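Local coordinates for protein dTDP-glucose 4,6-dehydratase (Klebsiella pneumoniae, PDB 5U4Q) that probably catalyses the NAD-dependent dehydration of dTDP-glucose to dTDP-4-dehydro-6-deoxyglucose, as a Rossmann-fold member of the NAD-dependent epimerase/dehydratase family, at residues S131-N136 against G178-T183; D148-V151 against A155-K158. All coordinates share one frame; numbering follows the deposited sequence.

Contact 1: residues S131-N136 against G178-T183; sequences SVYGLN and GLRFFT. With NAD (nicotinamide-adenine-dinucleotide), chain C.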
loop_
_atom_site.group_PDB
_atom_site.type_symbol
_atom_site.label_atom_id
_atom_site.label_comp_id
_atom_site.label_asym_id
_atom_site.label_seq_id
_atom_site.Cartn_x
_atom_site.Cartn_y
_atom_site.Cartn_z
ATOM N N SER A 131 11.239 7.347 -0.589
ATOM C CA SER A 131 11.337 6.270 0.392
ATOM C C SER A 131 10.896 4.906 -0.184
ATOM O O SER A 131 11.243 3.850 0.375
ATOM C CB SER A 131 10.542 6.609 1.659
ATOM O OG SER A 131 9.144 6.674 1.375
ATOM N N VAL A 132 10.137 4.892 -1.282
ATOM C CA VAL A 132 9.706 3.611 -1.875
ATOM C C VAL A 132 10.903 2.764 -2.313
ATOM O O VAL A 132 10.768 1.548 -2.430
ATOM C CB VAL A 132 8.705 3.751 -3.044
ATOM C CG1 VAL A 132 7.438 4.453 -2.571
ATOM C CG2 VAL A 132 9.317 4.459 -4.255
ATOM N N TYR A 133 12.049 3.407 -2.532
ATOM C CA TYR A 133 13.271 2.676 -2.966
ATOM C C TYR A 133 13.753 1.717 -1.892
ATOM O O TYR A 133 14.470 0.788 -2.196
ATOM C CB TYR A 133 14.362 3.635 -3.508
ATOM C CG TYR A 133 13.897 4.278 -4.822
ATOM C CD1 TYR A 133 13.739 3.509 -5.962
ATOM C CD2 TYR A 133 13.580 5.646 -4.904
ATOM C CE1 TYR A 133 13.307 4.042 -7.136
ATOM C CE2 TYR A 133 13.140 6.204 -6.091
ATOM C CZ TYR A 133 12.995 5.409 -7.202
ATOM O OH TYR A 133 12.544 5.910 -8.386
ATOM N N GLY A 134 13.334 1.938 -0.644
ATOM C CA GLY A 134 13.575 0.972 0.444
ATOM C C GLY A 134 14.983 0.421 0.553
ATOM O O GLY A 134 15.917 1.174 0.700
ATOM N N LEU A 135 15.099 -0.900 0.475
ATOM C CA LEU A 135 16.399 -1.582 0.628
ATOM C C LEU A 135 17.272 -1.513 -0.615
ATOM O O LEU A 135 18.405 -2.012 -0.587
ATOM C CB LEU A 135 16.173 -3.044 1.010
ATOM C CG LEU A 135 15.603 -3.347 2.410
ATOM C CD1 LEU A 135 15.272 -4.826 2.526
ATOM C CD2 LEU A 135 16.572 -2.912 3.492
ATOM N N ASN A 136 16.770 -0.931 -1.709
ATOM C CA ASN A 136 17.560 -0.835 -2.944
ATOM C C ASN A 136 18.909 -0.161 -2.709
ATOM O O ASN A 136 19.009 0.800 -1.941
ATOM C CB ASN A 136 16.857 -0.010 -4.029
ATOM C CG ASN A 136 15.583 -0.646 -4.552
ATOM O OD1 ASN A 136 14.995 -1.544 -3.929
ATOM N ND2 ASN A 136 15.118 -0.140 -5.686
ATOM N N GLY A 178 2.133 9.956 -10.572
ATOM C CA GLY A 178 2.740 10.012 -9.258
ATOM C C GLY A 178 4.129 10.623 -9.328
ATOM O O GLY A 178 4.877 10.401 -10.276
ATOM N N LEU A 179 4.474 11.396 -8.318
ATOM C CA LEU A 179 5.775 12.084 -8.271
ATOM C C LEU A 179 6.532 11.669 -7.021
ATOM O O LEU A 179 6.076 11.923 -5.908
ATOM C CB LEU A 179 5.563 13.585 -8.271
ATOM C CG LEU A 179 4.882 14.163 -9.501
ATOM C CD1 LEU A 179 4.599 15.642 -9.309
ATOM C CD2 LEU A 179 5.700 13.946 -10.759
ATOM N N ARG A 180 7.657 10.980 -7.192
ATOM C CA ARG A 180 8.501 10.523 -6.107
ATOM C C ARG A 180 9.420 11.654 -5.696
ATOM O O ARG A 180 10.453 11.897 -6.322
ATOM C CB ARG A 180 9.307 9.263 -6.482
ATOM C CG ARG A 180 8.436 8.040 -6.657
ATOM C CD ARG A 180 9.232 6.839 -7.158
ATOM N NE ARG A 180 8.346 5.696 -7.392
ATOM C CZ ARG A 180 8.738 4.567 -7.978
ATOM N NH1 ARG A 180 9.980 4.444 -8.397
ATOM N NH2 ARG A 180 7.884 3.577 -8.164
ATOM N N PHE A 181 8.990 12.371 -4.654
ATOM C CA PHE A 181 9.740 13.494 -4.105
ATOM C C PHE A 181 10.904 12.997 -3.244
ATOM O O PHE A 181 10.832 11.955 -2.597
ATOM C CB PHE A 181 8.832 14.349 -3.227
ATOM C CG PHE A 181 7.818 15.176 -3.995
ATOM C CD1 PHE A 181 8.172 16.387 -4.578
ATOM C CD2 PHE A 181 6.511 14.750 -4.129
ATOM C CE1 PHE A 181 7.234 17.147 -5.272
ATOM C CE2 PHE A 181 5.573 15.507 -4.801
ATOM C CZ PHE A 181 5.928 16.706 -5.392
ATOM N N PHE A 182 11.985 13.771 -3.251
ATOM C CA PHE A 182 13.166 13.515 -2.434
ATOM C C PHE A 182 13.100 14.510 -1.254
ATOM O O PHE A 182 12.305 14.294 -0.342
ATOM C CB PHE A 182 14.411 13.566 -3.341
ATOM C CG PHE A 182 14.550 12.318 -4.179
ATOM C CD1 PHE A 182 13.658 12.047 -5.209
ATOM C CD2 PHE A 182 15.532 11.370 -3.867
ATOM C CE1 PHE A 182 13.755 10.873 -5.934
ATOM C CE2 PHE A 182 15.645 10.198 -4.587
ATOM C CZ PHE A 182 14.744 9.938 -5.615
ATOM N N THR A 183 13.890 15.570 -1.248
ATOM C CA THR A 183 13.738 16.613 -0.235
ATOM C C THR A 183 13.541 17.960 -0.936
ATOM O O THR A 183 14.248 18.300 -1.879
ATOM C CB THR A 183 14.969 16.636 0.666
ATOM O OG1 THR A 183 15.064 15.363 1.326
ATOM C CG2 THR A 183 14.886 17.749 1.712
HETATM P PA NAD C . 3.261 19.443 4.942
HETATM O O1A NAD C . 3.786 20.821 5.059
HETATM O O2A NAD C . 3.073 18.579 6.173
HETATM O O5B NAD C . 1.875 19.526 4.115
HETATM C C5B NAD C . 0.896 18.495 4.075
HETATM C C4B NAD C . -0.434 19.095 4.501
HETATM O O4B NAD C . -1.354 17.987 4.494
HETATM C C3B NAD C . -0.417 19.688 5.903
HETATM O O3B NAD C . -0.715 21.092 5.957
HETATM C C2B NAD C . -1.433 18.821 6.648
HETATM O O2B NAD C . -2.222 19.561 7.600
HETATM C C1B NAD C . -2.268 18.173 5.546
HETATM N N9A NAD C . -2.861 16.883 5.939
HETATM C C8A NAD C . -2.224 15.828 6.495
HETATM N N7A NAD C . -3.087 14.840 6.741
HETATM C C5A NAD C . -4.294 15.252 6.320
HETATM C C6A NAD C . -5.658 14.684 6.334
HETATM N N6A NAD C . -5.910 13.471 6.806
HETATM N N1A NAD C . -6.623 15.452 5.826
HETATM C C2A NAD C . -6.417 16.687 5.347
HETATM N N3A NAD C . -5.205 17.280 5.330
HETATM C C4A NAD C . -4.136 16.590 5.808
HETATM O O3 NAD C . 4.187 18.535 3.982
HETATM P PN NAD C . 4.721 18.842 2.495
HETATM O O1N NAD C . 4.095 20.030 1.891
HETATM O O2N NAD C . 6.236 18.678 2.611
HETATM O O5D NAD C . 4.186 17.521 1.782
HETATM C C5D NAD C . 3.332 17.486 0.642
HETATM C C4D NAD C . 3.402 16.070 0.095
HETATM O O4D NAD C . 4.703 15.840 -0.493
HETATM C C3D NAD C . 3.185 14.918 1.069
HETATM O O3D NAD C . 2.403 13.924 0.404
HETATM C C2D NAD C . 4.564 14.350 1.310
HETATM O O2D NAD C . 4.559 12.938 1.609
HETATM C C1D NAD C . 5.268 14.630 -0.002
HETATM N N1N NAD C . 6.724 14.803 0.162
HETATM C C2N NAD C . 7.286 15.958 0.589
HETATM C C3N NAD C . 8.678 16.088 0.730
HETATM C C7N NAD C . 9.388 17.361 1.209
HETATM O O7N NAD C . 10.624 17.432 1.141
HETATM N N7N NAD C . 8.739 18.407 1.748
HETATM C C4N NAD C . 9.476 14.999 0.457
HETATM C C5N NAD C . 8.887 13.816 0.033
HETATM C C6N NAD C . 7.505 13.723 -0.090
#
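Arg180 reaches from its strand to residues 131-136 and meets Val132 and Tyr133 with two different parts of its guanidinium group. With CG anti to the carbonyl carbon (chi1 -68°), the chain runs extended from CG to NE and carries the head to the tyrosine. There NH1 donates to Tyr133 OH over 3.0 Å, with an N-H...O angle of 149°. The hydroxyl lies almost exactly in the guanidinium plane, while the phenol ring stands nearly upright to that plane, at 86°. Over one face of the same group sits a methyl: Val132 CG2 is 3.5 Å from Arg180 NE, offset toward the rim. This methyl occupies the slot between backbone N and carbonyl carbon. The other end of the guanidinium, NH2, makes a salt bridge with Glu162 on helix 153-172, and Tyr133 OH is also hydrogen-bonded to Asn262 OD1, so the buried polar groups are shared among three elements around the strand. Phe182 adds an apolar touch, its CZ coming within 4.1 Å of Tyr133 CE2, the two side chains meeting at about a right angle; a separate ring, Phe141, stacks on the tyrosine. Beyond Tyr133 the chain reverses in a type II' turn, closed by Asn136 N bonding to Tyr133 O at 2.9 Å, with Gly134 supplying the positive phi. Phe181 is directed away from residues 131-136 and touches the nicotinamide mainly through CB, 3.3 Å from NAD C5N. Phe182 O comes to 3.0 Å from NAD C4N, the nicotinamide carbon that exchanges hydride in NAD chemistry. Strand 176-185 and the segment following strand 123-129 thus meet at the nicotinamide end of a Rossmann-fold cofactor pocket, as in extended short-chain dehydrogenases.

Contact 2: residues D148-V151 against A155-K158; sequences DHPV and AATK. With NAD (nicotinamide-adenine-dinucleotide), chain C.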
loop_
_atom_site.group_PDB
_atom_site.type_symbol
_atom_site.label_atom_id
_atom_site.label_comp_id
_atom_site.label_asym_id
_atom_site.label_seq_id
_atom_site.Cartn_x
_atom_site.Cartn_y
_atom_site.Cartn_z
ATOM N N ASP A 148 9.652 -3.009 -4.017
ATOM C CA ASP A 148 8.939 -4.055 -3.271
ATOM C C ASP A 148 9.355 -4.228 -1.823
ATOM O O ASP A 148 8.749 -5.047 -1.109
ATOM C CB ASP A 148 9.289 -5.409 -3.925
ATOM C CG ASP A 148 8.751 -5.540 -5.292
ATOM O OD1 ASP A 148 7.517 -5.443 -5.422
ATOM O OD2 ASP A 148 9.547 -5.784 -6.227
ATOM N N HIS A 149 10.374 -3.504 -1.398
ATOM C CA HIS A 149 10.974 -3.742 -0.079
ATOM C C HIS A 149 11.077 -2.494 0.748
ATOM O O HIS A 149 12.161 -2.057 1.107
ATOM C CB HIS A 149 12.368 -4.368 -0.270
ATOM C CG HIS A 149 12.338 -5.692 -0.941
ATOM N ND1 HIS A 149 12.548 -5.838 -2.295
ATOM C CD2 HIS A 149 12.134 -6.938 -0.450
ATOM C CE1 HIS A 149 12.451 -7.117 -2.613
ATOM N NE2 HIS A 149 12.197 -7.806 -1.510
ATOM N N PRO A 150 9.919 -1.885 1.065
ATOM C CA PRO A 150 9.959 -0.682 1.863
ATOM C C PRO A 150 10.458 -0.926 3.283
ATOM O O PRO A 150 10.230 -2.005 3.847
ATOM C CB PRO A 150 8.476 -0.223 1.874
ATOM C CG PRO A 150 7.720 -1.480 1.697
ATOM C CD PRO A 150 8.545 -2.301 0.751
ATOM N N VAL A 151 11.138 0.066 3.830
ATOM C CA VAL A 151 11.631 -0.013 5.204
ATOM C C VAL A 151 10.876 0.852 6.198
ATOM O O VAL A 151 11.257 0.917 7.355
ATOM C CB VAL A 151 13.152 0.219 5.272
ATOM C CG1 VAL A 151 13.862 -0.834 4.425
ATOM C CG2 VAL A 151 13.531 1.625 4.871
ATOM N N ALA A 155 6.728 4.706 3.554
ATOM C CA ALA A 155 7.108 4.225 2.219
ATOM C C ALA A 155 6.082 3.211 1.673
ATOM O O ALA A 155 5.681 3.256 0.505
ATOM C CB ALA A 155 8.500 3.585 2.251
ATOM N N ALA A 156 5.702 2.246 2.499
ATOM C CA ALA A 156 4.726 1.249 2.075
ATOM C C ALA A 156 3.418 1.916 1.650
ATOM O O ALA A 156 2.808 1.479 0.683
ATOM C CB ALA A 156 4.463 0.247 3.160
ATOM N N THR A 157 2.988 2.946 2.377
ATOM C CA THR A 157 1.730 3.615 1.996
ATOM C C THR A 157 1.864 4.363 0.669
ATOM O O THR A 157 0.903 4.412 -0.104
ATOM C CB THR A 157 1.126 4.550 3.091
ATOM O OG1 THR A 157 1.933 5.695 3.296
ATOM C CG2 THR A 157 0.868 3.792 4.407
ATOM N N LYS A 158 3.026 4.952 0.414
ATOM C CA LYS A 158 3.235 5.643 -0.852
ATOM C C LYS A 158 3.243 4.675 -2.036
ATOM O O LYS A 158 2.663 4.964 -3.105
ATOM C CB LYS A 158 4.468 6.553 -0.803
ATOM C CG LYS A 158 4.332 7.745 0.157
ATOM C CD LYS A 158 3.119 8.632 -0.162
ATOM C CE LYS A 158 3.270 10.038 0.424
ATOM N NZ LYS A 158 2.135 10.958 0.019
HETATM P PA NAD C . 3.261 19.443 4.942
HETATM O O1A NAD C . 3.786 20.821 5.059
HETATM O O2A NAD C . 3.073 18.579 6.173
HETATM O O5B NAD C . 1.875 19.526 4.115
HETATM C C5B NAD C . 0.896 18.495 4.075
HETATM C C4B NAD C . -0.434 19.095 4.501
HETATM O O4B NAD C . -1.354 17.987 4.494
HETATM C C3B NAD C . -0.417 19.688 5.903
HETATM O O3B NAD C . -0.715 21.092 5.957
HETATM C C2B NAD C . -1.433 18.821 6.648
HETATM O O2B NAD C . -2.222 19.561 7.600
HETATM C C1B NAD C . -2.268 18.173 5.546
HETATM N N9A NAD C . -2.861 16.883 5.939
HETATM C C8A NAD C . -2.224 15.828 6.495
HETATM N N7A NAD C . -3.087 14.840 6.741
HETATM C C5A NAD C . -4.294 15.252 6.320
HETATM C C6A NAD C . -5.658 14.684 6.334
HETATM N N6A NAD C . -5.910 13.471 6.806
HETATM N N1A NAD C . -6.623 15.452 5.826
HETATM C C2A NAD C . -6.417 16.687 5.347
HETATM N N3A NAD C . -5.205 17.280 5.330
HETATM C C4A NAD C . -4.136 16.590 5.808
HETATM O O3 NAD C . 4.187 18.535 3.982
HETATM P PN NAD C . 4.721 18.842 2.495
HETATM O O1N NAD C . 4.095 20.030 1.891
HETATM O O2N NAD C . 6.236 18.678 2.611
HETATM O O5D NAD C . 4.186 17.521 1.782
HETATM C C5D NAD C . 3.332 17.486 0.642
HETATM C C4D NAD C . 3.402 16.070 0.095
HETATM O O4D NAD C . 4.703 15.840 -0.493
HETATM C C3D NAD C . 3.185 14.918 1.069
HETATM O O3D NAD C . 2.403 13.924 0.404
HETATM C C2D NAD C . 4.564 14.350 1.310
HETATM O O2D NAD C . 4.559 12.938 1.609
HETATM C C1D NAD C . 5.268 14.630 -0.002
HETATM N N1N NAD C . 6.724 14.803 0.162
HETATM C C2N NAD C . 7.286 15.958 0.589
HETATM C C3N NAD C . 8.678 16.088 0.730
HETATM C C7N NAD C . 9.388 17.361 1.209
HETATM O O7N NAD C . 10.624 17.432 1.141
HETATM N N7N NAD C . 8.739 18.407 1.748
HETATM C C4N NAD C . 9.476 14.999 0.457
HETATM C C5N NAD C . 8.887 13.816 0.033
HETATM C C6N NAD C . 7.505 13.723 -0.090
#
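Pro150 lies against the first turn of helix 153-172, its ring meeting Ala155 and Ala156 without any hydrogen bond between the two segments. Followed round from CB, the proline ring first touches the methyl of Ala155, CB to CB at 3.8 Å. The same Pro150 CB is 3.8 Å from the backbone nitrogen of Ala156, so it rests on the helix backbone as well as on a side chain. CG, the next atom, comes closest to the methyl of Ala156, 4.0 Å from its CB, and lies 4.1 Å from its CA. CD then turns back to close the ring on the proline nitrogen. With only methyl groups on the helix here, the CA atoms of Pro150 and Ala156 are 5.6 Å apart. These alanines lie between the tyrosine and lysine of Tyr154-Ala155-Ala156-Thr157-Lys158, the Tyr-X-X-X-Lys signature of short-chain dehydrogenases, and the helix carries both signature side chains to the cofactor. The chain of Lys158 is bent at chi2 (-57°) and then extends to its amine, NZ, which donates to the nicotinamide ribose, 3.0 Å from NAD O3D. Just before the tip, CE packs 3.4 Å from NAD O2D. A further bond from NZ to Ala127 O, near the C-terminal end of strand 123-129, probably helps to position the amine between sheet and ribose. Tyr154 OH is also hydrogen-bonded to NAD. On the loop, Pro150 O is hydrogen-bonded to His166 ND1 of the second subunit, while Thr167 of that subunit packs on both Pro150 and Ala156. Nearby, His149 NE2 bonds to Thr253 O of the second subunit, and the His149 ring meets that of His166 of the second subunit edge-to-face.

Both contacts are buried, with their centres about 9 Å apart, but contact 1 lies nearer the centre of the chain. Contact 1 borders the nicotinamide directly, whereas contact 2 reaches the cofactor through Lys158, farther along its helix. Contact 1 sets a loop against a strand of the central sheet and relies on a charged, hydrogen-bonded arginine. Contact 2, nested within the loop that contact 1 closes, sets a loop against a helix through small apolar groups, with five of its residues, against two in contact 1, within reach of the second subunit. The two join directly: Leu135 N probably bonds to His149 O at 3.2 Å, and Ser131 OG packs 3.3 Å from Ala155 CB.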